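Local coordinates for protein ribulose-5-phosphate reductase 1 (Staphylococcus aureus, PDB 6XHK) that reduces D-ribulose 5-phosphate to D-ribitol 5-phosphate with NADPH, a step in the synthesis of poly(ribitol phosphate) wall teichoic acid, at residues 57-69 / 114-124. Sequence-based numbering, arbitrary orientation.
Sequences KLPMSLIHEGVGE and DGFMQDFVLLN
In the GroES-like catalytic domain of this zinc-containing alcohol dehydrogenase, the loop carrying His64 and Glu65, both predicted ligands of the catalytic zinc, packs through Ser61, Ile63 and His64 against the loop 114-118. Ser61 joins the two segments. A chi1 of 46° turns its OG towards the 114-118 loop, where it accepts a hydrogen bond from the amide N of Gly115 and donates to the carboxylate of Asp114 (OG to OD1 2.7 Å), meeting OD1 from above the carboxylate plane. A small hydroxyl suits this place because it gives and accepts at once, and Gly115, with no side chain, lets its CA pack 3.6 Å from Ile63 O. Two residues after Ser61, the carbonyl of Ile63 takes a weak, bent hydrogen bond from Phe116 (N to O 2.9 Å, 128° at the hydrogen). The Phe116 ring then reaches along the start of strand 65-73: His64 CA lies over one face, 4.2 Å from the ring centroid, while Gly66 presents only backbone to the ring edge, through its N. Met117, the centre of an inverse gamma turn, lays its flexible thioether against the aliphatic atoms of the loop, with CG 3.6 Å from Ile63 CG1 and SD 3.6 Å from Leu62 CB; Phe324 of helix 318-328 also packs on Ile63 and Leu62. Beyond, Glu65 turns away to a salt bridge with Lys334. Polar bonds at Ser61 and apolar packing around Ile63 thus hold the segment leading into His64, while Phe116 packs on its CA, an arrangement consistent with fixing the backbone that presents the predicted metal ligands.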
loop_
_atom_site.group_PDB
_atom_site.type_symbol
_atom_site.label_atom_id
_atom_site.label_comp_id
_atom_site.label_asym_id
_atom_site.label_seq_id
_atom_site.Cartn_x
_atom_site.Cartn_y
_atom_site.Cartn_z
ATOM N N LYS A 57 -0.530 4.608 -22.620
ATOM C CA LYS A 57 0.763 4.293 -22.005
ATOM C C LYS A 57 1.207 2.867 -22.314
ATOM O O LYS A 57 1.785 2.199 -21.450
ATOM C CB LYS A 57 0.690 4.529 -20.498
ATOM N N LEU A 58 0.972 2.401 -23.551
ATOM C CA LEU A 58 0.970 0.967 -23.839
ATOM C C LEU A 58 2.282 0.287 -23.482
ATOM O O LEU A 58 2.243 -0.748 -22.792
ATOM C CB LEU A 58 0.588 0.733 -25.307
ATOM N N PRO A 59 3.459 0.790 -23.892
ATOM C CA PRO A 59 4.706 0.264 -23.317
ATOM C C PRO A 59 5.105 1.040 -22.066
ATOM O O PRO A 59 5.250 2.267 -22.127
ATOM C CB PRO A 59 5.715 0.447 -24.453
ATOM C CG PRO A 59 5.187 1.623 -25.222
ATOM C CD PRO A 59 3.712 1.734 -24.997
ATOM N N MET A 60 5.250 0.362 -20.926
ATOM C CA MET A 60 5.667 1.039 -19.700
ATOM C C MET A 60 6.135 0.006 -18.684
ATOM O O MET A 60 5.703 -1.150 -18.715
ATOM C CB MET A 60 4.533 1.883 -19.096
ATOM C CG MET A 60 3.375 1.057 -18.544
ATOM S SD MET A 60 2.044 2.055 -17.828
ATOM C CE MET A 60 2.976 3.248 -16.858
ATOM N N SER A 61 7.030 0.435 -17.792
ATOM C CA SER A 61 7.426 -0.384 -16.653
ATOM C C SER A 61 6.344 -0.323 -15.579
ATOM O O SER A 61 5.617 0.673 -15.457
ATOM C CB SER A 61 8.772 0.076 -16.084
ATOM O OG SER A 61 8.815 1.485 -15.957
ATOM N N LEU A 62 6.242 -1.402 -14.792
ATOM C CA LEU A 62 5.071 -1.593 -13.941
ATOM C C LEU A 62 5.247 -1.241 -12.467
ATOM O O LEU A 62 4.672 -0.257 -11.999
ATOM C CB LEU A 62 4.561 -3.036 -14.071
ATOM C CG LEU A 62 3.793 -3.322 -15.365
ATOM C CD1 LEU A 62 3.145 -4.700 -15.361
ATOM C CD2 LEU A 62 2.705 -2.265 -15.503
ATOM N N ILE A 63 6.013 -2.033 -11.727
ATOM C CA ILE A 63 5.938 -2.030 -10.265
ATOM C C ILE A 63 6.339 -0.680 -9.677
ATOM O O ILE A 63 7.253 -0.011 -10.171
ATOM C CB ILE A 63 6.822 -3.169 -9.715
ATOM C CG1 ILE A 63 6.390 -4.532 -10.277
ATOM C CG2 ILE A 63 6.917 -3.158 -8.205
ATOM C CD1 ILE A 63 5.009 -4.902 -9.931
ATOM N N HIS A 64 5.732 -0.346 -8.548
ATOM C CA HIS A 64 5.969 0.899 -7.850
ATOM C C HIS A 64 6.144 0.803 -6.358
ATOM O O HIS A 64 6.265 1.770 -5.673
ATOM C CB HIS A 64 4.847 1.831 -8.110
ATOM C CG HIS A 64 4.916 2.485 -9.442
ATOM N ND1 HIS A 64 4.639 1.820 -10.609
ATOM C CD2 HIS A 64 5.214 3.750 -9.795
ATOM C CE1 HIS A 64 4.760 2.647 -11.626
ATOM N NE2 HIS A 64 5.114 3.824 -11.158
ATOM N N GLU A 65 6.074 -0.387 -5.847
ATOM C CA GLU A 65 6.356 -0.670 -4.437
ATOM C C GLU A 65 7.682 -1.427 -4.356
ATOM O O GLU A 65 7.761 -2.575 -4.806
ATOM C CB GLU A 65 5.242 -1.522 -3.833
ATOM C CG GLU A 65 3.915 -0.834 -3.737
ATOM C CD GLU A 65 2.850 -1.686 -3.079
ATOM O OE1 GLU A 65 3.118 -2.872 -2.801
ATOM O OE2 GLU A 65 1.724 -1.178 -2.893
ATOM N N GLY A 66 8.720 -0.823 -3.772
ATOM C CA GLY A 66 9.958 -1.587 -3.712
ATOM C C GLY A 66 11.042 -1.051 -2.792
ATOM O O GLY A 66 10.971 0.067 -2.280
ATOM N N VAL A 67 12.083 -1.866 -2.612
ATOM C CA VAL A 67 13.251 -1.485 -1.821
ATOM C C VAL A 67 14.496 -1.976 -2.560
ATOM O O VAL A 67 14.412 -2.886 -3.385
ATOM C CB VAL A 67 13.138 -2.055 -0.385
ATOM C CG1 VAL A 67 13.281 -3.583 -0.370
ATOM C CG2 VAL A 67 14.125 -1.398 0.524
ATOM N N GLY A 68 15.649 -1.349 -2.293
ATOM C CA GLY A 68 16.857 -1.619 -3.066
ATOM C C GLY A 68 18.126 -1.140 -2.390
ATOM O O GLY A 68 18.091 -0.549 -1.311
ATOM N N GLU A 69 19.268 -1.413 -3.032
ATOM C CA GLU A 69 20.570 -0.987 -2.527
ATOM C C GLU A 69 21.125 0.121 -3.416
ATOM O O GLU A 69 20.889 0.132 -4.630
ATOM C CB GLU A 69 21.582 -2.173 -2.404
ATOM C CG GLU A 69 21.894 -3.088 -3.647
ATOM C CD GLU A 69 23.002 -4.183 -3.397
ATOM O OE1 GLU A 69 23.694 -4.153 -2.348
ATOM O OE2 GLU A 69 23.194 -5.070 -4.272
ATOM N N ASP A 114 7.711 6.418 -14.554
ATOM C CA ASP A 114 8.347 5.152 -14.921
ATOM C C ASP A 114 8.404 4.238 -13.697
ATOM O O ASP A 114 8.218 4.696 -12.571
ATOM C CB ASP A 114 9.758 5.374 -15.480
ATOM C CG ASP A 114 10.009 4.607 -16.783
ATOM O OD1 ASP A 114 9.103 3.881 -17.262
ATOM O OD2 ASP A 114 11.123 4.720 -17.326
ATOM N N GLY A 115 8.684 2.951 -13.919
ATOM C CA GLY A 115 8.508 1.932 -12.907
ATOM C C GLY A 115 9.808 1.383 -12.345
ATOM O O GLY A 115 10.890 1.942 -12.528
ATOM N N PHE A 116 9.681 0.254 -11.641
ATOM C CA PHE A 116 10.798 -0.337 -10.907
ATOM C C PHE A 116 11.314 -1.639 -11.508
ATOM O O PHE A 116 12.386 -2.104 -11.104
ATOM C CB PHE A 116 10.419 -0.594 -9.437
ATOM C CG PHE A 116 10.275 0.654 -8.610
ATOM C CD1 PHE A 116 10.604 1.898 -9.121
ATOM C CD2 PHE A 116 9.769 0.585 -7.316
ATOM C CE1 PHE A 116 10.457 3.050 -8.341
ATOM C CE2 PHE A 116 9.610 1.735 -6.529
ATOM C CZ PHE A 116 9.962 2.967 -7.040
ATOM N N MET A 117 10.610 -2.246 -12.458
ATOM C CA MET A 117 11.157 -3.434 -13.111
ATOM C C MET A 117 12.250 -3.023 -14.093
ATOM O O MET A 117 12.087 -3.047 -15.313
ATOM C CB MET A 117 10.057 -4.225 -13.793
ATOM C CG MET A 117 8.879 -4.491 -12.913
ATOM S SD MET A 117 7.553 -5.038 -13.965
ATOM C CE MET A 117 8.155 -6.624 -14.457
ATOM N N GLN A 118 13.400 -2.649 -13.541
ATOM C CA GLN A 118 14.561 -2.354 -14.367
ATOM C C GLN A 118 15.830 -2.657 -13.575
ATOM O O GLN A 118 15.791 -2.869 -12.361
ATOM C CB GLN A 118 14.526 -0.902 -14.869
ATOM C CG GLN A 118 14.174 0.152 -13.855
ATOM C CD GLN A 118 13.556 1.355 -14.518
ATOM O OE1 GLN A 118 12.652 1.206 -15.330
ATOM N NE2 GLN A 118 14.078 2.545 -14.232
ATOM N N ASP A 119 16.965 -2.691 -14.286
ATOM C CA ASP A 119 18.229 -3.015 -13.630
ATOM C C ASP A 119 18.669 -1.905 -12.680
ATOM O O ASP A 119 19.282 -2.193 -11.646
ATOM C CB ASP A 119 19.330 -3.282 -14.657
ATOM C CG ASP A 119 19.268 -4.681 -15.251
ATOM O OD1 ASP A 119 18.792 -5.612 -14.556
ATOM O OD2 ASP A 119 19.750 -4.849 -16.400
ATOM N N PHE A 120 18.372 -0.637 -13.002
ATOM C CA PHE A 120 18.724 0.477 -12.132
ATOM C C PHE A 120 17.575 1.479 -12.100
ATOM O O PHE A 120 16.929 1.724 -13.123
ATOM C CB PHE A 120 19.986 1.196 -12.605
ATOM C CG PHE A 120 21.202 0.320 -12.669
ATOM C CD1 PHE A 120 21.904 -0.015 -11.523
ATOM C CD2 PHE A 120 21.699 -0.086 -13.915
ATOM C CE1 PHE A 120 23.026 -0.807 -11.605
ATOM C CE2 PHE A 120 22.828 -0.857 -14.016
ATOM C CZ PHE A 120 23.498 -1.218 -12.858
ATOM N N VAL A 121 17.329 2.058 -10.928
ATOM C CA VAL A 121 16.295 3.070 -10.726
ATOM C C VAL A 121 16.974 4.344 -10.256
ATOM O O VAL A 121 17.708 4.326 -9.263
ATOM C CB VAL A 121 15.231 2.615 -9.713
ATOM C CG1 VAL A 121 14.142 3.624 -9.615
ATOM C CG2 VAL A 121 14.622 1.310 -10.154
ATOM N N LEU A 122 16.730 5.447 -10.957
ATOM C CA LEU A 122 17.300 6.733 -10.568
ATOM C C LEU A 122 16.305 7.500 -9.714
ATOM O O LEU A 122 15.130 7.598 -10.058
ATOM C CB LEU A 122 17.681 7.561 -11.786
ATOM C CG LEU A 122 18.584 6.767 -12.704
ATOM C CD1 LEU A 122 17.775 6.122 -13.832
ATOM C CD2 LEU A 122 19.620 7.692 -13.226
ATOM N N LEU A 123 16.778 8.043 -8.608
ATOM C CA LEU A 123 15.916 8.671 -7.630
ATOM C C LEU A 123 16.525 9.985 -7.182
ATOM O O LEU A 123 17.742 10.153 -7.165
ATOM C CB LEU A 123 15.700 7.772 -6.415
ATOM C CG LEU A 123 15.187 6.362 -6.686
ATOM C CD1 LEU A 123 14.973 5.643 -5.386
ATOM C CD2 LEU A 123 13.899 6.407 -7.475
ATOM N N ASN A 124 15.668 10.924 -6.826
ATOM C CA ASN A 124 16.221 12.092 -6.181
ATOM C C ASN A 124 16.627 11.731 -4.759
ATOM O O ASN A 124 16.191 10.729 -4.191
ATOM C CB ASN A 124 15.222 13.247 -6.216
ATOM C CG ASN A 124 14.892 13.658 -7.632
ATOM O OD1 ASN A 124 14.020 13.063 -8.271
ATOM N ND2 ASN A 124 15.648 14.620 -8.164
#